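Long-range contact in cytochrome P450 268A2 Cyp268A2 (Mycobacterium marinum, PDB 6BLD), which belongs to the cytochrome P450 family of haem proteins and holds a protoporphyrin IX with iron in a largely helical fold: residues 143-155 with 407-419. Numbering follows the deposited sequence.
Sequences ELRMAGGGVDFVE and NFVHAIRSMPCTF
I412 meets V154 through methyl groups, CG2 to CG2 at 4.0 Å, where the C-terminal chain of this cytochrome P450 fold, still beside strand 402-404, passes the start of helix 153-158. V154 CG2 also lies 3.8 Å from S414 CA. At R413 the chain turns a corner; R413 O accepts from a water that also donates to D152 OD2, while the R413 guanidinium forms salt bridges with D185 and D192. Both backbone polar atoms of M415 are bonded: its N donates almost linearly to the carboxylate oxygen D152 OD1 at 2.8 Å, and its O accepts from the backbone N of F153 at 2.7 Å. D152 is the N-cap of helix 153-158, and with OD2 taking E155 N from above the carboxylate plane and OD1 weakly accepting from V154 N, one carboxylate caps the helix and ties it to the C-terminal strand at M415. The M415 side chain runs beside F153, extended through its first two torsions and bent at the last (chi3 70°), which turns CE to within 3.6 Å of F153 CD2. P416 pairs antiparallel with D152 in non-hydrogen-bonded register. C417 N then donates to V151 O at 3.0 Å (143°), and C417 O accepts from G150 N within the type II turn 148-151; both bonds are bent. C417 SG makes a sulfur-aromatic contact at the F153 edge, 5.3 Å from the ring centroid and 75° off its normal, near L144 CD1. Finally the F419 ring, with L393 also touching it, reaches the end of helix 123-147: G149 CA makes a CH-pi contact over one face, 4.3 Å from the centroid, and R145 O lies in plane at the ring's edge.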
ATOM      1  N   GLU A 143      -1.162 -21.849 -14.039  1.00 46.08           N
ATOM      2  CA  GLU A 143      -1.289 -21.124 -15.300  1.00 47.40           C
ATOM      3  C   GLU A 143       0.001 -20.398 -15.660  1.00 46.84           C
ATOM      4  O   GLU A 143       0.322 -20.261 -16.845  1.00 47.54           O
ATOM      5  CB  GLU A 143      -2.452 -20.136 -15.227  1.00 48.15           C
ATOM      6  CG  GLU A 143      -3.823 -20.790 -15.175  1.00 49.72           C
ATOM      7  CD  GLU A 143      -4.860 -19.911 -14.502  1.00 50.06           C
ATOM      8  OE1 GLU A 143      -5.709 -20.451 -13.762  1.00 50.80           O
ATOM      9  OE2 GLU A 143      -4.826 -18.680 -14.713  1.00 49.73           O
ATOM     10  N   LEU A 144       0.745 -19.925 -14.658  1.00 45.71           N
ATOM     11  CA  LEU A 144       2.042 -19.315 -14.927  1.00 45.70           C
ATOM     12  C   LEU A 144       3.016 -20.335 -15.503  1.00 48.92           C
ATOM     13  O   LEU A 144       3.782 -20.025 -16.423  1.00 50.01           O
ATOM     14  CB  LEU A 144       2.608 -18.700 -13.646  1.00 43.54           C
ATOM     15  CG  LEU A 144       4.078 -18.279 -13.680  1.00 42.78           C
ATOM     16  CD1 LEU A 144       4.265 -17.054 -14.559  1.00 42.38           C
ATOM     17  CD2 LEU A 144       4.607 -18.021 -12.277  1.00 41.76           C
ATOM     18  N   ARG A 145       2.999 -21.560 -14.971  1.00 50.18           N
ATOM     19  CA  ARG A 145       3.884 -22.602 -15.476  1.00 51.72           C
ATOM     20  C   ARG A 145       3.587 -22.923 -16.935  1.00 53.84           C
ATOM     21  O   ARG A 145       4.510 -23.098 -17.739  1.00 53.46           O
ATOM     22  CB  ARG A 145       3.756 -23.858 -14.617  1.00 51.26           C
ATOM     23  CG  ARG A 145       4.798 -24.919 -14.911  1.00 51.82           C
ATOM     24  CD  ARG A 145       4.446 -26.234 -14.237  1.00 52.60           C
ATOM     25  NE  ARG A 145       3.496 -27.004 -15.031  1.00 54.15           N
ATOM     26  CZ  ARG A 145       2.181 -26.989 -14.847  1.00 54.45           C
ATOM     27  NH1 ARG A 145       1.648 -26.242 -13.889  1.00 53.42           N
ATOM     28  NH2 ARG A 145       1.396 -27.723 -15.625  1.00 55.60           N
ATOM     29  N   MET A 146       2.304 -23.010 -17.294  1.00 56.09           N
ATOM     30  CA  MET A 146       1.935 -23.257 -18.683  1.00 57.34           C
ATOM     31  C   MET A 146       2.312 -22.098 -19.595  1.00 56.57           C
ATOM     32  O   MET A 146       2.489 -22.307 -20.799  1.00 57.95           O
ATOM     33  CB  MET A 146       0.436 -23.537 -18.785  1.00 58.34           C
ATOM     34  CG  MET A 146      -0.060 -24.609 -17.828  1.00 59.54           C
ATOM     35  SD  MET A 146      -1.752 -25.129 -18.172  1.00 61.37           S
ATOM     36  CE  MET A 146      -2.492 -23.576 -18.672  1.00 60.66           C
ATOM     37  N   ALA A 147       2.437 -20.885 -19.050  1.00 53.73           N
ATOM     38  CA  ALA A 147       2.872 -19.754 -19.863  1.00 52.25           C
ATOM     39  C   ALA A 147       4.335 -19.881 -20.263  1.00 50.95           C
ATOM     40  O   ALA A 147       4.748 -19.322 -21.286  1.00 51.43           O
ATOM     41  CB  ALA A 147       2.637 -18.444 -19.111  1.00 51.66           C
ATOM     42  N   GLY A 148       5.130 -20.605 -19.478  1.00 49.09           N
ATOM     43  CA  GLY A 148       6.525 -20.824 -19.788  1.00 47.96           C
ATOM     44  C   GLY A 148       7.432 -19.733 -19.245  1.00 45.12           C
ATOM     45  O   GLY A 148       6.997 -18.659 -18.820  1.00 43.81           O
ATOM     46  N   GLY A 149       8.730 -20.027 -19.266  1.00 44.37           N
ATOM     47  CA  GLY A 149       9.708 -19.079 -18.782  1.00 42.85           C
ATOM     48  C   GLY A 149       9.836 -17.865 -19.682  1.00 41.98           C
ATOM     49  O   GLY A 149       9.471 -17.875 -20.857  1.00 42.63           O
ATOM     50  N   GLY A 150      10.374 -16.793 -19.105  1.00 39.96           N
ATOM     51  CA  GLY A 150      10.526 -15.539 -19.809  1.00 38.84           C
ATOM     52  C   GLY A 150       9.301 -14.653 -19.813  1.00 37.11           C
ATOM     53  O   GLY A 150       9.373 -13.528 -20.326  1.00 37.25           O
ATOM     54  N   VAL A 151       8.183 -15.115 -19.259  1.00 35.79           N
ATOM     55  CA  VAL A 151       6.963 -14.319 -19.247  1.00 35.32           C
ATOM     56  C   VAL A 151       7.007 -13.315 -18.098  1.00 33.72           C
ATOM     57  O   VAL A 151       7.771 -13.455 -17.139  1.00 33.58           O
ATOM     58  CB  VAL A 151       5.720 -15.225 -19.160  1.00 36.75           C
ATOM     59  CG1 VAL A 151       5.397 -15.560 -17.712  1.00 36.39           C
ATOM     60  CG2 VAL A 151       4.532 -14.573 -19.850  1.00 37.36           C
ATOM     61  N   ASP A 152       6.177 -12.280 -18.206  1.00 32.23           N
ATOM     62  CA  ASP A 152       6.136 -11.230 -17.195  1.00 30.03           C
ATOM     63  C   ASP A 152       5.511 -11.766 -15.912  1.00 28.33           C
ATOM     64  O   ASP A 152       4.361 -12.215 -15.910  1.00 28.35           O
ATOM     65  CB  ASP A 152       5.351 -10.028 -17.714  1.00 29.61           C
ATOM     66  CG  ASP A 152       5.145  -8.963 -16.652  1.00 28.73           C
ATOM     67  OD1 ASP A 152       6.075  -8.731 -15.852  1.00 28.44           O
ATOM     68  OD2 ASP A 152       4.053  -8.356 -16.620  1.00 28.54           O
ATOM     69  N   PHE A 153       6.274 -11.710 -14.817  1.00 27.07           N
ATOM     70  CA  PHE A 153       5.786 -12.221 -13.541  1.00 26.57           C
ATOM     71  C   PHE A 153       4.689 -11.340 -12.956  1.00 25.85           C
ATOM     72  O   PHE A 153       3.831 -11.832 -12.216  1.00 25.61           O
ATOM     73  CB  PHE A 153       6.949 -12.346 -12.555  1.00 26.12           C
ATOM     74  CG  PHE A 153       6.554 -12.880 -11.209  1.00 25.43           C
ATOM     75  CD1 PHE A 153       6.256 -14.222 -11.040  1.00 26.21           C
ATOM     76  CD2 PHE A 153       6.491 -12.040 -10.107  1.00 24.49           C
ATOM     77  CE1 PHE A 153       5.898 -14.716  -9.798  1.00 25.89           C
ATOM     78  CE2 PHE A 153       6.134 -12.528  -8.864  1.00 24.31           C
ATOM     79  CZ  PHE A 153       5.836 -13.868  -8.711  1.00 24.96           C
ATOM     80  N   VAL A 154       4.697 -10.044 -13.275  1.00 25.93           N
ATOM     81  CA  VAL A 154       3.712  -9.133 -12.700  1.00 26.10           C
ATOM     82  C   VAL A 154       2.321  -9.435 -13.244  1.00 27.88           C
ATOM     83  O   VAL A 154       1.357  -9.583 -12.484  1.00 27.02           O
ATOM     84  CB  VAL A 154       4.113  -7.671 -12.963  1.00 25.39           C
ATOM     85  CG1 VAL A 154       3.020  -6.727 -12.481  1.00 24.63           C
ATOM     86  CG2 VAL A 154       5.438  -7.352 -12.287  1.00 25.07           C
ATOM     87  N   GLU A 155       2.197  -9.537 -14.568  1.00 30.26           N
ATOM     88  CA  GLU A 155       0.885  -9.728 -15.176  1.00 31.92           C
ATOM     89  C   GLU A 155       0.368 -11.151 -15.012  1.00 32.46           C
ATOM     90  O   GLU A 155      -0.845 -11.353 -14.896  1.00 32.66           O
ATOM     91  CB  GLU A 155       0.936  -9.359 -16.660  1.00 34.10           C
ATOM     92  CG  GLU A 155      -0.406  -8.950 -17.246  1.00 35.92           C
ATOM     93  CD  GLU A 155      -0.850  -7.572 -16.786  1.00 36.91           C
ATOM     94  OE1 GLU A 155      -0.014  -6.824 -16.235  1.00 37.16           O
ATOM     95  OE2 GLU A 155      -2.037  -7.235 -16.978  1.00 37.79           O
ATOM     96  N   ASN A 407       6.114   8.745  -5.687  1.00 14.01           N
ATOM     97  CA  ASN A 407       6.382   9.060  -4.290  1.00 13.70           C
ATOM     98  C   ASN A 407       5.390   8.408  -3.334  1.00 13.51           C
ATOM     99  O   ASN A 407       5.373   8.752  -2.146  1.00 13.73           O
ATOM    100  CB  ASN A 407       6.382  10.580  -4.080  1.00 13.65           C
ATOM    101  CG  ASN A 407       5.101  11.244  -4.573  1.00 14.07           C
ATOM    102  OD1 ASN A 407       3.995  10.826  -4.228  1.00 13.87           O
ATOM    103  ND2 ASN A 407       5.252  12.292  -5.377  1.00 13.75           N
ATOM    104  N   PHE A 408       4.561   7.481  -3.813  1.00 13.37           N
ATOM    105  CA  PHE A 408       3.546   6.852  -2.975  1.00 13.14           C
ATOM    106  C   PHE A 408       3.768   5.353  -2.838  1.00 12.91           C
ATOM    107  O   PHE A 408       3.904   4.858  -1.714  1.00 13.03           O
ATOM    108  CB  PHE A 408       2.146   7.144  -3.539  1.00 12.44           C
ATOM    109  CG  PHE A 408       1.020   6.614  -2.688  1.00 12.85           C
ATOM    110  CD1 PHE A 408       1.151   6.518  -1.312  1.00 12.44           C
ATOM    111  CD2 PHE A 408      -0.173   6.213  -3.270  1.00 13.32           C
ATOM    112  CE1 PHE A 408       0.117   6.031  -0.532  1.00 12.54           C
ATOM    113  CE2 PHE A 408      -1.214   5.727  -2.496  1.00 13.18           C
ATOM    114  CZ  PHE A 408      -1.068   5.635  -1.124  1.00 12.78           C
ATOM    115  N   VAL A 409       3.811   4.613  -3.943  1.00 13.30           N
ATOM    116  CA  VAL A 409       3.894   3.158  -3.918  1.00 14.27           C
ATOM    117  C   VAL A 409       5.216   2.726  -4.539  1.00 15.56           C
ATOM    118  O   VAL A 409       5.594   3.212  -5.611  1.00 16.64           O
ATOM    119  CB  VAL A 409       2.704   2.511  -4.652  1.00 14.63           C
ATOM    120  CG1 VAL A 409       2.934   1.017  -4.841  1.00 14.62           C
ATOM    121  CG2 VAL A 409       1.412   2.754  -3.881  1.00 14.34           C
ATOM    122  N   HIS A 410       5.919   1.822  -3.854  1.00 15.77           N
ATOM    123  CA  HIS A 410       7.134   1.185  -4.363  1.00 16.64           C
ATOM    124  C   HIS A 410       6.698   0.039  -5.267  1.00 17.27           C
ATOM    125  O   HIS A 410       6.429  -1.074  -4.813  1.00 17.31           O
ATOM    126  CB  HIS A 410       8.003   0.699  -3.209  1.00 17.02           C
ATOM    127  CG  HIS A 410       9.350   0.194  -3.626  1.00 18.12           C
ATOM    128  ND1 HIS A 410      10.007  -0.813  -2.951  1.00 18.52           N
ATOM    129  CD2 HIS A 410      10.168   0.563  -4.640  1.00 18.60           C
ATOM    130  CE1 HIS A 410      11.169  -1.045  -3.534  1.00 18.96           C
ATOM    131  NE2 HIS A 410      11.291  -0.223  -4.562  1.00 19.13           N
ATOM    132  N   ALA A 411       6.623   0.311  -6.566  1.00 17.93           N
ATOM    133  CA  ALA A 411       5.967  -0.589  -7.502  1.00 18.44           C
ATOM    134  C   ALA A 411       6.929  -1.080  -8.573  1.00 19.12           C
ATOM    135  O   ALA A 411       7.884  -0.392  -8.947  1.00 19.12           O
ATOM    136  CB  ALA A 411       4.768   0.095  -8.170  1.00 18.24           C
ATOM    137  N   ILE A 412       6.658  -2.286  -9.067  1.00 19.80           N
ATOM    138  CA  ILE A 412       7.371  -2.870 -10.196  1.00 20.30           C
ATOM    139  C   ILE A 412       6.392  -2.960 -11.358  1.00 20.60           C
ATOM    140  O   ILE A 412       5.383  -3.672 -11.274  1.00 20.46           O
ATOM    141  CB  ILE A 412       7.953  -4.249  -9.853  1.00 21.17           C
ATOM    142  CG1 ILE A 412       9.096  -4.116  -8.842  1.00 21.41           C
ATOM    143  CG2 ILE A 412       8.435  -4.950 -11.111  1.00 22.01           C
ATOM    144  CD1 ILE A 412       9.623  -5.444  -8.335  1.00 21.90           C
ATOM    145  N   ARG A 413       6.680  -2.230 -12.437  1.00 21.02           N
ATOM    146  CA  ARG A 413       5.790  -2.234 -13.594  1.00 21.78           C
ATOM    147  C   ARG A 413       5.763  -3.605 -14.261  1.00 22.01           C
ATOM    148  O   ARG A 413       4.689  -4.168 -14.503  1.00 22.37           O
ATOM    149  CB  ARG A 413       6.222  -1.157 -14.591  1.00 22.84           C
ATOM    150  CG  ARG A 413       5.418  -1.137 -15.883  1.00 24.22           C
ATOM    151  CD  ARG A 413       3.935  -0.936 -15.615  1.00 25.06           C
ATOM    152  NE  ARG A 413       3.677   0.278 -14.847  1.00 25.45           N
ATOM    153  CZ  ARG A 413       2.618   0.455 -14.065  1.00 25.44           C
ATOM    154  NH1 ARG A 413       1.714  -0.507 -13.944  1.00 25.78           N
ATOM    155  NH2 ARG A 413       2.463   1.592 -13.401  1.00 24.66           N
ATOM    156  N   SER A 414       6.935  -4.154 -14.564  1.00 22.24           N
ATOM    157  CA  SER A 414       7.032  -5.469 -15.175  1.00 22.80           C
ATOM    158  C   SER A 414       8.343  -6.110 -14.750  1.00 23.28           C
ATOM    159  O   SER A 414       9.293  -5.427 -14.358  1.00 23.13           O
ATOM    160  CB  SER A 414       6.939  -5.391 -16.704  1.00 23.68           C
ATOM    161  OG  SER A 414       7.986  -4.600 -17.233  1.00 24.23           O
ATOM    162  N   MET A 415       8.383  -7.435 -14.834  1.00 23.93           N
ATOM    163  CA  MET A 415       9.549  -8.195 -14.408  1.00 24.63           C
ATOM    164  C   MET A 415       9.465  -9.614 -14.953  1.00 25.57           C
ATOM    165  O   MET A 415       8.593 -10.388 -14.539  1.00 25.19           O
ATOM    166  CB  MET A 415       9.651  -8.213 -12.881  1.00 23.89           C
ATOM    167  CG  MET A 415      10.814  -9.023 -12.337  1.00 24.46           C
ATOM    168  SD  MET A 415      10.893  -8.960 -10.535  1.00 23.75           S
ATOM    169  CE  MET A 415       9.447  -9.920 -10.096  1.00 23.39           C
ATOM    170  N   PRO A 416      10.337  -9.988 -15.883  1.00 27.09           N
ATOM    171  CA  PRO A 416      10.314 -11.358 -16.401  1.00 28.99           C
ATOM    172  C   PRO A 416      10.772 -12.352 -15.344  1.00 30.13           C
ATOM    173  O   PRO A 416      11.473 -12.014 -14.387  1.00 29.75           O
ATOM    174  CB  PRO A 416      11.290 -11.310 -17.582  1.00 29.89           C
ATOM    175  CG  PRO A 416      12.214 -10.182 -17.255  1.00 29.37           C
ATOM    176  CD  PRO A 416      11.390  -9.169 -16.509  1.00 27.67           C
ATOM    177  N   CYS A 417      10.348 -13.599 -15.527  1.00 31.90           N
ATOM    178  CA  CYS A 417      10.712 -14.675 -14.619  1.00 33.46           C
ATOM    179  C   CYS A 417      11.041 -15.922 -15.423  1.00 35.58           C
ATOM    180  O   CYS A 417      10.428 -16.181 -16.463  1.00 35.67           O
ATOM    181  CB  CYS A 417       9.590 -14.972 -13.612  1.00 33.59           C
ATOM    182  SG  CYS A 417       8.073 -15.638 -14.332  1.00 35.03           S
ATOM    183  N   THR A 418      12.019 -16.682 -14.940  1.00 37.03           N
ATOM    184  CA  THR A 418      12.455 -17.912 -15.579  1.00 38.46           C
ATOM    185  C   THR A 418      12.306 -19.073 -14.606  1.00 38.92           C
ATOM    186  O   THR A 418      12.473 -18.912 -13.395  1.00 38.09           O
ATOM    187  CB  THR A 418      13.914 -17.818 -16.042  1.00 38.64           C
ATOM    188  OG1 THR A 418      14.746 -17.470 -14.928  1.00 38.10           O
ATOM    189  CG2 THR A 418      14.062 -16.764 -17.129  1.00 38.20           C
ATOM    190  N   PHE A 419      11.986 -20.245 -15.149  1.00 40.49           N
ATOM    191  CA  PHE A 419      11.860 -21.455 -14.345  1.00 41.83           C
ATOM    192  C   PHE A 419      11.961 -22.701 -15.220  1.00 43.97           C
ATOM    193  O   PHE A 419      11.440 -23.759 -14.869  1.00 44.94           O
ATOM    194  CB  PHE A 419      10.538 -21.459 -13.570  1.00 41.50           C
ATOM    195  CG  PHE A 419       9.332 -21.163 -14.417  1.00 41.91           C
ATOM    196  CD1 PHE A 419       8.675 -22.179 -15.091  1.00 43.04           C
ATOM    197  CD2 PHE A 419       8.850 -19.869 -14.530  1.00 41.09           C
ATOM    198  CE1 PHE A 419       7.565 -21.909 -15.868  1.00 43.14           C
ATOM    199  CE2 PHE A 419       7.740 -19.593 -15.305  1.00 41.06           C
ATOM    200  CZ  PHE A 419       7.096 -20.614 -15.974  1.00 42.04           C
TER
HETATM  201  O   HOH W   1       3.382  -5.872 -16.471  1.00 29.14           O